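Local coordinates for protein alternansucrase (Leuconostoc mesenteroides, PDB 6HVG) that belongs to glycoside hydrolase family 70, binds a calcium ion, and pairs a TIM-barrel-clan domain with flanking repeats of the choline-binding and cell-wall-binding type, at residues L577-I582 and P1158-A1163; S699-F704 and E877-T882; V731-N736 and Q862-D867; A1194-S1199 and W1243-M1248; A1290-I1295 and Y1304-Y1309. All blocks are in the same frame, centred on the assembly; numbering follows the deposited sequence.

Contact 1 (L577-I582 and P1158-A1163). With CA (calcium ion), chain C.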
# COMPACT_ATOMS: atom_id res chain seq x y z
N LEU A 577 -8.40 5.52 -2.49
CA LEU A 577 -6.97 5.66 -2.50
C LEU A 577 -6.53 6.07 -1.12
O LEU A 577 -5.88 5.30 -0.42
CB LEU A 577 -6.56 6.69 -3.57
CG LEU A 577 -5.09 7.12 -3.68
CD1 LEU A 577 -4.18 5.94 -3.96
CD2 LEU A 577 -4.99 8.15 -4.78
N LEU A 578 -6.86 7.30 -0.73
CA LEU A 578 -6.42 7.84 0.57
C LEU A 578 -7.48 8.69 1.17
O LEU A 578 -8.27 9.34 0.46
CB LEU A 578 -5.14 8.68 0.41
CG LEU A 578 -3.83 7.92 0.15
CD1 LEU A 578 -2.79 8.80 -0.54
CD2 LEU A 578 -3.23 7.41 1.44
N ALA A 579 -7.49 8.72 2.50
CA ALA A 579 -8.27 9.66 3.29
C ALA A 579 -9.75 9.62 2.96
O ALA A 579 -10.33 8.53 2.82
CB ALA A 579 -7.71 11.07 3.19
N ASN A 580 -10.39 10.79 2.89
CA ASN A 580 -11.79 10.86 2.57
C ASN A 580 -11.95 10.98 1.09
O ASN A 580 -11.57 11.97 0.52
CB ASN A 580 -12.43 12.08 3.21
CG ASN A 580 -12.46 11.98 4.72
OD1 ASN A 580 -13.34 11.32 5.29
ND2 ASN A 580 -11.53 12.62 5.35
N ASP A 581 -12.53 9.96 0.46
CA ASP A 581 -12.64 9.94 -1.00
C ASP A 581 -13.86 10.78 -1.42
O ASP A 581 -14.97 10.50 -1.04
CB ASP A 581 -12.73 8.50 -1.50
CG ASP A 581 -12.76 8.39 -2.96
OD1 ASP A 581 -11.69 8.46 -3.60
OD2 ASP A 581 -13.87 8.18 -3.49
N ILE A 582 -13.60 11.82 -2.20
CA ILE A 582 -14.62 12.72 -2.71
C ILE A 582 -15.44 12.06 -3.83
O ILE A 582 -14.90 11.41 -4.72
CB ILE A 582 -13.96 14.02 -3.21
CG1 ILE A 582 -13.40 14.79 -2.00
CG2 ILE A 582 -14.95 14.88 -4.00
CD1 ILE A 582 -12.45 15.91 -2.36
N PRO A 1158 -8.35 16.44 -7.06
CA PRO A 1158 -9.76 16.26 -6.75
C PRO A 1158 -10.17 14.98 -6.02
O PRO A 1158 -11.32 14.90 -5.57
CB PRO A 1158 -10.41 16.29 -8.14
CG PRO A 1158 -9.38 15.71 -9.02
CD PRO A 1158 -8.08 16.21 -8.49
N ASP A 1159 -9.28 13.98 -5.90
CA ASP A 1159 -9.67 12.68 -5.34
C ASP A 1159 -10.01 12.70 -3.85
O ASP A 1159 -10.94 12.00 -3.43
CB ASP A 1159 -8.60 11.63 -5.59
CG ASP A 1159 -8.99 10.25 -5.02
OD1 ASP A 1159 -9.97 9.64 -5.47
OD2 ASP A 1159 -8.31 9.79 -4.08
N GLN A 1160 -9.28 13.45 -3.03
CA GLN A 1160 -9.50 13.38 -1.59
C GLN A 1160 -9.18 14.64 -0.81
O GLN A 1160 -8.62 15.60 -1.34
CB GLN A 1160 -8.72 12.18 -0.97
CG GLN A 1160 -7.22 12.38 -0.77
CD GLN A 1160 -6.42 12.38 -2.06
OE1 GLN A 1160 -6.65 11.54 -2.94
NE2 GLN A 1160 -5.47 13.31 -2.18
N ILE A 1161 -9.54 14.61 0.47
CA ILE A 1161 -9.28 15.69 1.40
C ILE A 1161 -9.07 15.05 2.78
O ILE A 1161 -9.67 14.02 3.06
CB ILE A 1161 -10.44 16.71 1.36
CG1 ILE A 1161 -10.12 17.96 2.17
CG2 ILE A 1161 -11.74 16.08 1.81
CD1 ILE A 1161 -11.09 19.09 1.91
N TYR A 1162 -8.21 15.63 3.61
CA TYR A 1162 -7.85 15.02 4.91
C TYR A 1162 -8.40 15.76 6.11
O TYR A 1162 -8.76 16.91 6.04
CB TYR A 1162 -6.33 15.00 5.08
CG TYR A 1162 -5.56 13.96 4.29
CD1 TYR A 1162 -5.50 14.00 2.90
CD2 TYR A 1162 -4.80 12.99 4.94
CE1 TYR A 1162 -4.73 13.10 2.19
CE2 TYR A 1162 -4.05 12.07 4.24
CZ TYR A 1162 -4.01 12.13 2.86
OH TYR A 1162 -3.21 11.23 2.19
N ALA A 1163 -8.43 15.06 7.24
CA ALA A 1163 -8.61 15.68 8.56
C ALA A 1163 -9.72 16.73 8.62
O ALA A 1163 -9.44 17.92 8.86
CB ALA A 1163 -7.30 16.25 9.02
CA CA C . -11.73 8.35 -5.49
O HOH W 1 -12.45 10.61 -5.59
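Asp581 and Asp1159 meet at a calcium ion at one end of a short antiparallel strand pair, 580-582 with 1160-1161, on the edge of a six-stranded sheet consistent with domain B of family 70 enzymes. The metal is bound by OD1 of Asp581 at 1.9 Å and by OD1 of Asp1159 at 2.2 Å. Their carboxylate planes stand 62° apart; both carry CG anti to the backbone N, and each carboxylate turns its OD1 to the ion. Glu575 and Asn625 also bind the ion. A water on the calcium donates to the carbonyl oxygens of Ile582 and Asp1159, linking the metal shell to the backbone of both segments. OD2 of Asp581 is held by Asn1249.

The backbone ladder is uneven. Ile582 N gives a sound bond to Asp1159 O (2.9 Å), whereas the reciprocal pair between Asn580 and Ile1161 is weak. Asn580 ND2 adds a side-chain bond to Ile1161 O (3.3 Å), which lies in its amide plane.

Apolar packing takes over at the other end, where Leu578 CB lies 4.4 Å from Tyr1162 CZ. The CH-pi contact is nearly axial: Ala579 CB sits 3.6 Å from the Tyr1162 ring centroid, 6° off its normal.

Contact 2 (S699-F704 and E877-T882)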
# COMPACT_ATOMS: atom_id res chain seq x y z
N SER A 699 17.15 -6.04 -19.07
CA SER A 699 16.71 -6.28 -20.44
C SER A 699 17.62 -5.53 -21.43
O SER A 699 18.14 -4.44 -21.15
CB SER A 699 15.26 -5.84 -20.63
OG SER A 699 14.46 -6.27 -19.56
N ASN A 700 17.85 -6.14 -22.58
CA ASN A 700 18.65 -5.51 -23.60
C ASN A 700 18.08 -4.19 -24.10
O ASN A 700 16.86 -3.95 -24.07
CB ASN A 700 18.83 -6.46 -24.78
CG ASN A 700 19.87 -7.51 -24.52
OD1 ASN A 700 20.42 -7.60 -23.42
ND2 ASN A 700 20.12 -8.34 -25.52
N MET A 701 18.98 -3.32 -24.56
CA MET A 701 18.61 -2.06 -25.16
C MET A 701 17.74 -2.30 -26.38
O MET A 701 16.94 -1.44 -26.74
CB MET A 701 19.85 -1.27 -25.55
CG MET A 701 20.82 -0.98 -24.42
SD MET A 701 20.18 0.00 -23.06
CE MET A 701 19.89 1.55 -23.89
N TRP A 702 17.90 -3.45 -27.03
CA TRP A 702 17.00 -3.91 -28.11
C TRP A 702 15.53 -3.64 -27.82
O TRP A 702 14.79 -3.27 -28.72
CB TRP A 702 17.17 -5.42 -28.37
CG TRP A 702 16.42 -5.95 -29.57
CD1 TRP A 702 16.73 -5.75 -30.90
CD2 TRP A 702 15.25 -6.77 -29.57
NE1 TRP A 702 15.81 -6.38 -31.72
CE2 TRP A 702 14.89 -7.02 -30.92
CE3 TRP A 702 14.45 -7.32 -28.55
CZ2 TRP A 702 13.79 -7.79 -31.28
CZ3 TRP A 702 13.34 -8.07 -28.91
CH2 TRP A 702 13.03 -8.30 -30.26
N TYR A 703 15.10 -3.82 -26.57
CA TYR A 703 13.68 -3.67 -26.23
C TYR A 703 13.13 -2.26 -26.44
O TYR A 703 11.93 -2.10 -26.66
CB TYR A 703 13.40 -4.16 -24.80
CG TYR A 703 13.43 -5.67 -24.71
CD1 TYR A 703 12.38 -6.44 -25.20
CD2 TYR A 703 14.53 -6.35 -24.15
CE1 TYR A 703 12.41 -7.81 -25.13
CE2 TYR A 703 14.56 -7.72 -24.09
CZ TYR A 703 13.50 -8.44 -24.58
OH TYR A 703 13.54 -9.80 -24.52
N PHE A 704 13.99 -1.24 -26.40
CA PHE A 704 13.57 0.13 -26.67
C PHE A 704 13.01 0.30 -28.08
O PHE A 704 12.15 1.17 -28.31
CB PHE A 704 14.72 1.11 -26.48
CG PHE A 704 15.01 1.45 -25.05
CD1 PHE A 704 14.23 2.35 -24.38
CD2 PHE A 704 16.09 0.90 -24.40
CE1 PHE A 704 14.53 2.70 -23.07
CE2 PHE A 704 16.39 1.24 -23.09
CZ PHE A 704 15.60 2.14 -22.42
N GLU A 877 28.34 -8.98 -31.24
CA GLU A 877 27.29 -8.06 -30.83
C GLU A 877 27.48 -7.49 -29.42
O GLU A 877 27.73 -8.20 -28.45
CB GLU A 877 25.89 -8.68 -30.98
CG GLU A 877 25.48 -8.97 -32.43
CD GLU A 877 24.08 -9.58 -32.55
OE1 GLU A 877 23.68 -10.35 -31.65
OE2 GLU A 877 23.40 -9.35 -33.57
N THR A 878 27.30 -6.18 -29.33
CA THR A 878 27.56 -5.40 -28.12
C THR A 878 26.29 -4.98 -27.38
O THR A 878 26.35 -4.68 -26.19
CB THR A 878 28.32 -4.15 -28.54
OG1 THR A 878 29.55 -4.52 -29.17
CG2 THR A 878 28.64 -3.30 -27.38
N ASP A 879 25.17 -4.97 -28.09
CA ASP A 879 23.89 -4.43 -27.59
C ASP A 879 23.98 -2.95 -27.19
O ASP A 879 23.45 -2.54 -26.16
CB ASP A 879 23.36 -5.30 -26.45
CG ASP A 879 21.93 -4.96 -26.06
OD1 ASP A 879 21.09 -4.94 -26.96
OD2 ASP A 879 21.67 -4.75 -24.86
N LEU A 880 24.67 -2.17 -28.02
CA LEU A 880 24.83 -0.74 -27.82
C LEU A 880 23.76 -0.03 -28.66
O LEU A 880 23.61 -0.32 -29.84
CB LEU A 880 26.26 -0.30 -28.22
CG LEU A 880 27.10 0.50 -27.19
CD1 LEU A 880 26.96 0.05 -25.76
CD2 LEU A 880 28.58 0.48 -27.55
N LEU A 881 23.00 0.87 -28.04
CA LEU A 881 21.90 1.56 -28.72
C LEU A 881 22.39 2.86 -29.37
O LEU A 881 23.11 3.62 -28.75
CB LEU A 881 20.76 1.86 -27.74
CG LEU A 881 19.55 2.65 -28.27
CD1 LEU A 881 18.24 2.05 -27.79
CD2 LEU A 881 19.62 4.10 -27.83
N THR A 882 21.99 3.08 -30.61
CA THR A 882 22.37 4.27 -31.33
C THR A 882 21.14 5.08 -31.74
O THR A 882 20.31 4.62 -32.50
CB THR A 882 23.22 3.94 -32.57
OG1 THR A 882 22.56 2.98 -33.39
CG2 THR A 882 24.56 3.39 -32.13
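Met701 N donates to OD2 of Asp879 at 3.1 Å, the hydrogen bond that joins a helical turn at 701-704 to the loop leading into strand 881-885. That strand belongs to a large antiparallel sheet, consistent with domain C of the family 70 architecture. OD2 is approached on its syn side, 17° out of the carboxylate plane. Asp879 has CG anti to its backbone N (chi1 -169°), and its carboxylate reaches the start of the turn, with OD1 standing 3.5 Å from Trp702 N. The negative carboxylate beside these two N-H groups probably has a modest favourable electrostatic effect.

Asn700 crosses the same carboxylate at a slant, its amide plane turned 39° from that of Asp879, and its CB comes 3.3 Å from OD2. The Asn700 ND2 group is directed to Gly870 O, which takes its polar end to another loop. Inside the turn, Tyr703 N and Phe704 N bond back to the carbonyls of Asn700 and Met701.

Next to this polar end the contact becomes apolar. Met701, bent at chi2 and chi3, crosses Leu881 at about a right angle, CB to CB at 3.9 Å, and its CE folds back to 4.0 Å from Leu881 CB. Helix 681-692 backs Phe704 through Gln686 and Ser690. Leu881 CD1 lies 3.9 Å from both Met701 O and Phe704 CB.

Contact 3 (V731-N736 and Q862-D867)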
# COMPACT_ATOMS: atom_id res chain seq x y z
N VAL A 731 5.34 5.38 -29.02
CA VAL A 731 5.86 6.04 -30.22
C VAL A 731 7.05 5.26 -30.75
O VAL A 731 8.08 5.14 -30.07
CB VAL A 731 6.30 7.49 -29.90
CG1 VAL A 731 6.97 8.15 -31.10
CG2 VAL A 731 5.12 8.32 -29.43
N ASN A 732 6.95 4.75 -31.97
CA ASN A 732 8.10 4.07 -32.56
C ASN A 732 9.15 5.09 -33.00
O ASN A 732 8.82 6.13 -33.59
CB ASN A 732 7.74 3.16 -33.73
CG ASN A 732 8.82 2.10 -33.97
OD1 ASN A 732 9.76 2.31 -34.74
ND2 ASN A 732 8.70 0.98 -33.29
N ARG A 733 10.40 4.78 -32.71
CA ARG A 733 11.50 5.67 -32.99
C ARG A 733 12.62 5.01 -33.79
O ARG A 733 13.71 5.56 -33.92
CB ARG A 733 12.03 6.21 -31.67
CG ARG A 733 11.06 7.16 -30.99
CD ARG A 733 11.61 7.71 -29.70
NE ARG A 733 10.69 8.65 -29.08
CZ ARG A 733 9.74 8.32 -28.21
NH1 ARG A 733 9.54 7.08 -27.83
NH2 ARG A 733 8.95 9.27 -27.72
N ILE A 734 12.34 3.85 -34.38
CA ILE A 734 13.33 3.15 -35.21
C ILE A 734 13.65 3.98 -36.43
O ILE A 734 14.83 4.18 -36.74
CB ILE A 734 12.81 1.77 -35.65
CG1 ILE A 734 12.76 0.83 -34.43
CG2 ILE A 734 13.69 1.19 -36.75
CD1 ILE A 734 12.04 -0.49 -34.67
N ALA A 735 12.61 4.46 -37.11
CA ALA A 735 12.78 5.41 -38.21
C ALA A 735 11.60 6.37 -38.25
O ALA A 735 10.72 6.26 -39.09
CB ALA A 735 12.91 4.68 -39.54
N ASN A 736 11.61 7.32 -37.32
CA ASN A 736 10.52 8.27 -37.16
C ASN A 736 10.80 9.53 -37.96
O ASN A 736 11.55 10.39 -37.51
CB ASN A 736 10.32 8.60 -35.67
CG ASN A 736 9.18 9.55 -35.43
OD1 ASN A 736 8.69 10.15 -36.34
ND2 ASN A 736 8.74 9.67 -34.20
N GLN A 862 14.06 11.18 -36.38
CA GLN A 862 14.84 10.32 -35.49
C GLN A 862 15.05 8.95 -36.08
O GLN A 862 14.23 8.49 -36.89
CB GLN A 862 14.14 10.20 -34.14
CG GLN A 862 14.87 9.32 -33.13
CD GLN A 862 14.32 9.45 -31.73
OE1 GLN A 862 13.24 9.99 -31.52
NE2 GLN A 862 15.11 9.02 -30.75
N THR A 863 16.16 8.33 -35.71
CA THR A 863 16.34 6.88 -35.88
C THR A 863 16.87 6.32 -34.58
O THR A 863 17.40 7.03 -33.73
CB THR A 863 17.32 6.46 -36.98
OG1 THR A 863 18.62 7.02 -36.71
CG2 THR A 863 16.84 6.89 -38.37
N MET A 864 16.68 5.02 -34.44
CA MET A 864 17.10 4.30 -33.27
C MET A 864 17.37 2.87 -33.73
O MET A 864 16.56 2.26 -34.45
CB MET A 864 16.02 4.36 -32.19
CG MET A 864 16.51 3.94 -30.81
SD MET A 864 15.22 3.98 -29.52
CE MET A 864 15.16 5.72 -29.17
N ALA A 865 18.52 2.35 -33.31
CA ALA A 865 18.97 1.01 -33.69
C ALA A 865 19.82 0.46 -32.55
O ALA A 865 20.16 1.18 -31.61
CB ALA A 865 19.79 1.06 -34.97
N THR A 866 20.12 -0.82 -32.61
CA THR A 866 20.97 -1.47 -31.62
C THR A 866 21.82 -2.51 -32.30
O THR A 866 21.39 -3.13 -33.28
CB THR A 866 20.18 -2.20 -30.49
OG1 THR A 866 19.26 -3.14 -31.06
CG2 THR A 866 19.41 -1.21 -29.59
N ASP A 867 23.02 -2.70 -31.77
CA ASP A 867 23.87 -3.76 -32.23
C ASP A 867 23.36 -5.05 -31.60
O ASP A 867 24.04 -5.66 -30.79
CB ASP A 867 25.32 -3.49 -31.84
CG ASP A 867 26.28 -4.52 -32.41
OD1 ASP A 867 25.98 -5.10 -33.48
OD2 ASP A 867 27.30 -4.76 -31.74
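Arg733 and Gln862 lie obliquely across each other, the guanidinium and amide planes 63° apart. The Arg733 chain is extended from CG to NE, and Gln862 presents OE1 to its aliphatic part, 3.3 Å from CD. OE1 also lies at the guanidinium edge, near its plane, while Val731 CB covers one face, offset toward the rim. Met864 comes to the same arginine by its methyl, with CE 4.0 Å from Arg733 CB.

The backbones pair antiparallel where strands 735-736 and 862-866 meet. Asn736 and Gln862 exchange two bonds of 2.9 Å, from Asn736 N to Gln862 O and from Gln862 N to Asn736 O. Beyond the pair, Met864 N donates to Ile734 O at 3.1 Å.

Polar ends are satisfied elsewhere: Arg733 NE donates to Lys818 O, and Gln862 OE1 accepts from Lys818 N. The two side chains therefore share a backbone partner, and the hydrogen bonds that join the segments directly are those of the main chain.

Contact 4 (A1194-S1199 and W1243-M1248)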
# COMPACT_ATOMS: atom_id res chain seq x y z
N ALA A 1194 -17.83 8.91 11.31
CA ALA A 1194 -16.72 9.33 10.47
C ALA A 1194 -16.46 10.81 10.64
O ALA A 1194 -17.31 11.53 11.15
CB ALA A 1194 -17.04 9.02 9.02
N ASN A 1195 -15.28 11.26 10.24
CA ASN A 1195 -14.94 12.67 10.22
C ASN A 1195 -15.07 13.21 8.80
O ASN A 1195 -14.15 13.11 8.01
CB ASN A 1195 -13.54 12.90 10.79
CG ASN A 1195 -13.55 13.06 12.29
OD1 ASN A 1195 -13.50 12.08 13.01
ND2 ASN A 1195 -13.61 14.29 12.77
N THR A 1196 -16.22 13.79 8.50
CA THR A 1196 -16.60 14.14 7.13
C THR A 1196 -16.95 15.60 6.90
O THR A 1196 -17.10 16.02 5.76
CB THR A 1196 -17.85 13.32 6.73
OG1 THR A 1196 -18.82 13.40 7.78
CG2 THR A 1196 -17.47 11.88 6.48
N LYS A 1197 -17.09 16.37 7.97
CA LYS A 1197 -17.63 17.72 7.89
C LYS A 1197 -16.52 18.74 8.07
O LYS A 1197 -15.76 18.67 9.02
CB LYS A 1197 -18.70 17.90 8.97
CG LYS A 1197 -19.78 18.91 8.64
CD LYS A 1197 -20.68 19.18 9.84
CE LYS A 1197 -22.07 18.60 9.66
NZ LYS A 1197 -22.95 18.98 10.81
N SER A 1198 -16.43 19.68 7.15
CA SER A 1198 -15.44 20.75 7.20
C SER A 1198 -15.83 21.83 8.22
O SER A 1198 -16.99 21.91 8.63
CB SER A 1198 -15.33 21.34 5.80
OG SER A 1198 -14.31 22.31 5.75
N SER A 1199 -14.87 22.70 8.58
CA SER A 1199 -15.10 23.71 9.63
C SER A 1199 -16.20 24.71 9.29
O SER A 1199 -16.85 25.24 10.18
CB SER A 1199 -13.80 24.47 9.96
OG SER A 1199 -13.52 25.49 8.98
N TRP A 1243 -17.79 20.92 3.26
CA TRP A 1243 -17.85 19.49 2.95
C TRP A 1243 -18.63 18.76 4.03
O TRP A 1243 -18.65 19.16 5.17
CB TRP A 1243 -16.45 18.88 2.84
CG TRP A 1243 -15.70 19.34 1.65
CD1 TRP A 1243 -14.67 20.24 1.62
CD2 TRP A 1243 -15.94 18.97 0.30
NE1 TRP A 1243 -14.25 20.44 0.34
CE2 TRP A 1243 -15.03 19.68 -0.50
CE3 TRP A 1243 -16.84 18.11 -0.31
CZ2 TRP A 1243 -15.00 19.55 -1.88
CZ3 TRP A 1243 -16.80 17.97 -1.71
CH2 TRP A 1243 -15.89 18.69 -2.46
N SER A 1244 -19.26 17.67 3.63
CA SER A 1244 -19.92 16.75 4.55
C SER A 1244 -20.05 15.40 3.86
O SER A 1244 -19.77 15.28 2.68
CB SER A 1244 -21.26 17.30 4.98
OG SER A 1244 -22.13 17.39 3.89
N ALA A 1245 -20.47 14.38 4.61
CA ALA A 1245 -20.44 13.00 4.15
C ALA A 1245 -21.20 12.77 2.86
O ALA A 1245 -20.83 11.92 2.07
CB ALA A 1245 -20.98 12.07 5.24
N LYS A 1246 -22.28 13.52 2.64
CA LYS A 1246 -23.09 13.30 1.45
C LYS A 1246 -22.33 13.51 0.15
O LYS A 1246 -22.73 13.01 -0.90
CB LYS A 1246 -24.38 14.14 1.50
CG LYS A 1246 -24.20 15.66 1.51
CD LYS A 1246 -25.55 16.34 1.46
CE LYS A 1246 -25.46 17.81 1.76
NZ LYS A 1246 -26.82 18.41 1.87
N TYR A 1247 -21.22 14.26 0.20
CA TYR A 1247 -20.38 14.48 -0.96
C TYR A 1247 -19.18 13.53 -1.02
O TYR A 1247 -18.31 13.67 -1.88
CB TYR A 1247 -19.92 15.93 -0.98
CG TYR A 1247 -21.04 16.94 -1.13
CD1 TYR A 1247 -21.98 16.82 -2.15
CD2 TYR A 1247 -21.15 18.03 -0.27
CE1 TYR A 1247 -23.00 17.73 -2.30
CE2 TYR A 1247 -22.18 18.95 -0.41
CZ TYR A 1247 -23.11 18.80 -1.43
OH TYR A 1247 -24.14 19.69 -1.61
N MET A 1248 -19.17 12.51 -0.17
CA MET A 1248 -18.03 11.59 -0.08
C MET A 1248 -18.43 10.17 -0.45
O MET A 1248 -19.55 9.75 -0.17
CB MET A 1248 -17.47 11.58 1.35
CG MET A 1248 -17.00 12.94 1.86
SD MET A 1248 -15.47 13.49 1.12
CE MET A 1248 -15.46 15.19 1.63
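Lys1197 and Ser1244 bring their CA atoms within 4.2 Å, and the backbones are joined beside them by one hydrogen bond, from Ser1198 N to Trp1243 O at 3.0 Å. The same oxygen receives a CA-H contact from Lys1197, and Thr1196 O receives one from Ser1244 CA at 3.2 Å. Strand 1190-1197 is an edge strand of the six-stranded antiparallel sheet, consistent with domain B of family 70 enzymes. Here it is deformed, since Thr1196 and Lys1197 both face Gly1166 in a classic beta bulge.

Thr1196 makes the largest share of the contact. Its CB lies 3.5 Å from Ala1245 N, while OG1 and CG2 each approach Ala1245 CB, at 3.6 and 3.7 Å. With chi1 at 47°, OG1 sits between the backbone N and the carbonyl carbon and bonds to Glu1168 OE1. That carboxylate oxygen also accepts from Ala1245 N, so one acceptor ties both segments to strand 1166-1175. Further along, Ser1198 CB meets Trp1243 CB at 4.0 Å and lies at the edge of the indole, near its plane.

Around the contact, Ala1245 begins a short 3-10 turn leading into strand 1248-1252, whereas Trp1243 NE1 makes a weak bond to Gln1204 of helix 1203-1207. Tyr537 of strand 534-537 packs on Thr1196, and helix 587-601 lies against Tyr1247.

Contact 5 (A1290-I1295 and Y1304-Y1309)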
# COMPACT_ATOMS: atom_id res chain seq x y z
N ALA A 1290 -36.26 -2.81 33.17
CA ALA A 1290 -35.62 -3.55 32.10
C ALA A 1290 -35.40 -4.95 32.60
O ALA A 1290 -34.69 -5.14 33.57
CB ALA A 1290 -34.29 -2.90 31.74
N GLN A 1291 -36.01 -5.94 31.97
CA GLN A 1291 -35.81 -7.31 32.39
C GLN A 1291 -34.89 -7.95 31.41
O GLN A 1291 -34.97 -7.70 30.20
CB GLN A 1291 -37.14 -8.04 32.44
CG GLN A 1291 -38.06 -7.45 33.48
CD GLN A 1291 -39.41 -8.13 33.49
OE1 GLN A 1291 -40.09 -8.22 32.46
NE2 GLN A 1291 -39.82 -8.60 34.67
N THR A 1292 -34.01 -8.81 31.91
CA THR A 1292 -33.02 -9.39 31.03
C THR A 1292 -32.79 -10.85 31.34
O THR A 1292 -32.71 -11.23 32.50
CB THR A 1292 -31.71 -8.57 31.06
OG1 THR A 1292 -30.76 -9.12 30.16
CG2 THR A 1292 -31.13 -8.54 32.44
N GLY A 1293 -32.68 -11.66 30.30
CA GLY A 1293 -32.40 -13.06 30.48
C GLY A 1293 -33.25 -13.90 29.59
O GLY A 1293 -34.10 -13.40 28.83
N PHE A 1294 -33.04 -15.21 29.71
CA PHE A 1294 -33.79 -16.19 28.99
C PHE A 1294 -34.95 -16.68 29.86
O PHE A 1294 -34.74 -17.07 31.00
CB PHE A 1294 -32.89 -17.39 28.68
CG PHE A 1294 -31.70 -17.06 27.86
CD1 PHE A 1294 -30.58 -16.56 28.44
CD2 PHE A 1294 -31.67 -17.31 26.48
CE1 PHE A 1294 -29.45 -16.27 27.68
CE2 PHE A 1294 -30.55 -17.02 25.71
CZ PHE A 1294 -29.45 -16.50 26.32
N ILE A 1295 -36.15 -16.70 29.31
CA ILE A 1295 -37.31 -17.21 30.03
C ILE A 1295 -38.06 -18.19 29.15
O ILE A 1295 -38.37 -17.89 28.03
CB ILE A 1295 -38.25 -16.07 30.46
CG1 ILE A 1295 -39.33 -16.62 31.42
CG2 ILE A 1295 -38.81 -15.33 29.24
CD1 ILE A 1295 -40.24 -15.57 32.01
N TYR A 1304 -34.49 -11.52 26.72
CA TYR A 1304 -34.58 -10.08 26.84
C TYR A 1304 -33.18 -9.50 27.07
O TYR A 1304 -32.44 -9.98 27.93
CB TYR A 1304 -35.52 -9.71 28.00
CG TYR A 1304 -36.97 -9.90 27.68
CD1 TYR A 1304 -37.56 -11.17 27.71
CD2 TYR A 1304 -37.76 -8.82 27.36
CE1 TYR A 1304 -38.90 -11.34 27.41
CE2 TYR A 1304 -39.11 -8.98 27.07
CZ TYR A 1304 -39.66 -10.23 27.09
OH TYR A 1304 -40.98 -10.33 26.77
N SER A 1305 -32.84 -8.47 26.31
CA SER A 1305 -31.53 -7.84 26.40
C SER A 1305 -31.36 -6.98 27.65
O SER A 1305 -32.33 -6.72 28.34
CB SER A 1305 -31.31 -6.98 25.17
OG SER A 1305 -32.32 -5.99 25.10
N ILE A 1306 -30.12 -6.55 27.92
CA ILE A 1306 -29.85 -5.72 29.09
C ILE A 1306 -30.68 -4.43 29.08
O ILE A 1306 -30.93 -3.86 30.13
CB ILE A 1306 -28.36 -5.36 29.20
CG1 ILE A 1306 -27.57 -6.60 29.53
CG2 ILE A 1306 -28.11 -4.34 30.29
CD1 ILE A 1306 -26.14 -6.35 29.95
N SER A 1307 -31.09 -3.99 27.90
CA SER A 1307 -31.89 -2.79 27.78
C SER A 1307 -33.39 -3.06 27.93
O SER A 1307 -34.20 -2.13 27.88
CB SER A 1307 -31.64 -2.15 26.41
OG SER A 1307 -30.27 -1.78 26.27
N GLY A 1308 -33.76 -4.31 28.15
CA GLY A 1308 -35.14 -4.65 28.45
C GLY A 1308 -36.05 -5.02 27.30
O GLY A 1308 -37.25 -5.05 27.49
N TYR A 1309 -35.50 -5.31 26.13
CA TYR A 1309 -36.35 -5.59 24.95
C TYR A 1309 -36.25 -7.03 24.50
O TYR A 1309 -35.22 -7.67 24.71
CB TYR A 1309 -35.98 -4.68 23.81
CG TYR A 1309 -36.06 -3.23 24.16
CD1 TYR A 1309 -37.28 -2.58 24.21
CD2 TYR A 1309 -34.90 -2.49 24.41
CE1 TYR A 1309 -37.35 -1.22 24.50
CE2 TYR A 1309 -34.96 -1.12 24.71
CZ TYR A 1309 -36.20 -0.50 24.76
OH TYR A 1309 -36.31 0.84 25.07
O HOH W 2 -38.34 -4.95 30.24
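Tyr1304 O is gripped by two donors of one segment, Thr1292 OG1 and Gly1293 N, each at 2.9 Å. Gly1293 N lies in the carbonyl plane on a lone pair; the hydroxyl is tilted 29° from that plane, brought there by a chi1 of -178° that sets OG1 anti to the backbone N. Tyr1304 N returns a bond to Gly1293 O, completing a hydrogen-bonded antiparallel pair at the base of a beta hairpin. At the edge of the Tyr1304 ring, Ile1295 CG2 comes 4.4 Å from CE1.

The next layer is a type I turn from Ser1305 to Gly1308, closed by Gly1308 N to Ser1305 O. Ala1290 CB rests 3.8 Å from Gly1308 CA, and a water bridges Gln1291 N to Gly1308 O. Farther out, Asp1264 holds Ser1305 OG, and Trp443 NE1 bonds Ser1307 OG.

The chain turns a corner at Gly1293: strand 1291-1292 pairs with 383-384, strand 1294-1296 forms the hairpin with 1301-1304, while Gln474 of helix 474-495 touches Thr1292 and Ile1306.

From the N terminus, contact 1 opens first at 577-582 and closes at 1158-1163, a loop of more than five hundred residues. Contact 2 lies wholly within it, joining 699-704 to 877-882, and contact 3 nests inside contact 2. These two touch through the neighbouring strands 862-866 and 881-885 of one sheet, about 43 Å from contact 1 between centres. Contact 4 follows in series, yet its centre is about 10 Å from that of contact 1, because both reach the six-stranded sheet; Ile1161 packs on Trp1243. Contact 5 closes last, a short loop holding the hairpin of strands 1294-1296 and 1301-1304, about 37 Å from contact 4 between centres. No two of the five loops cross.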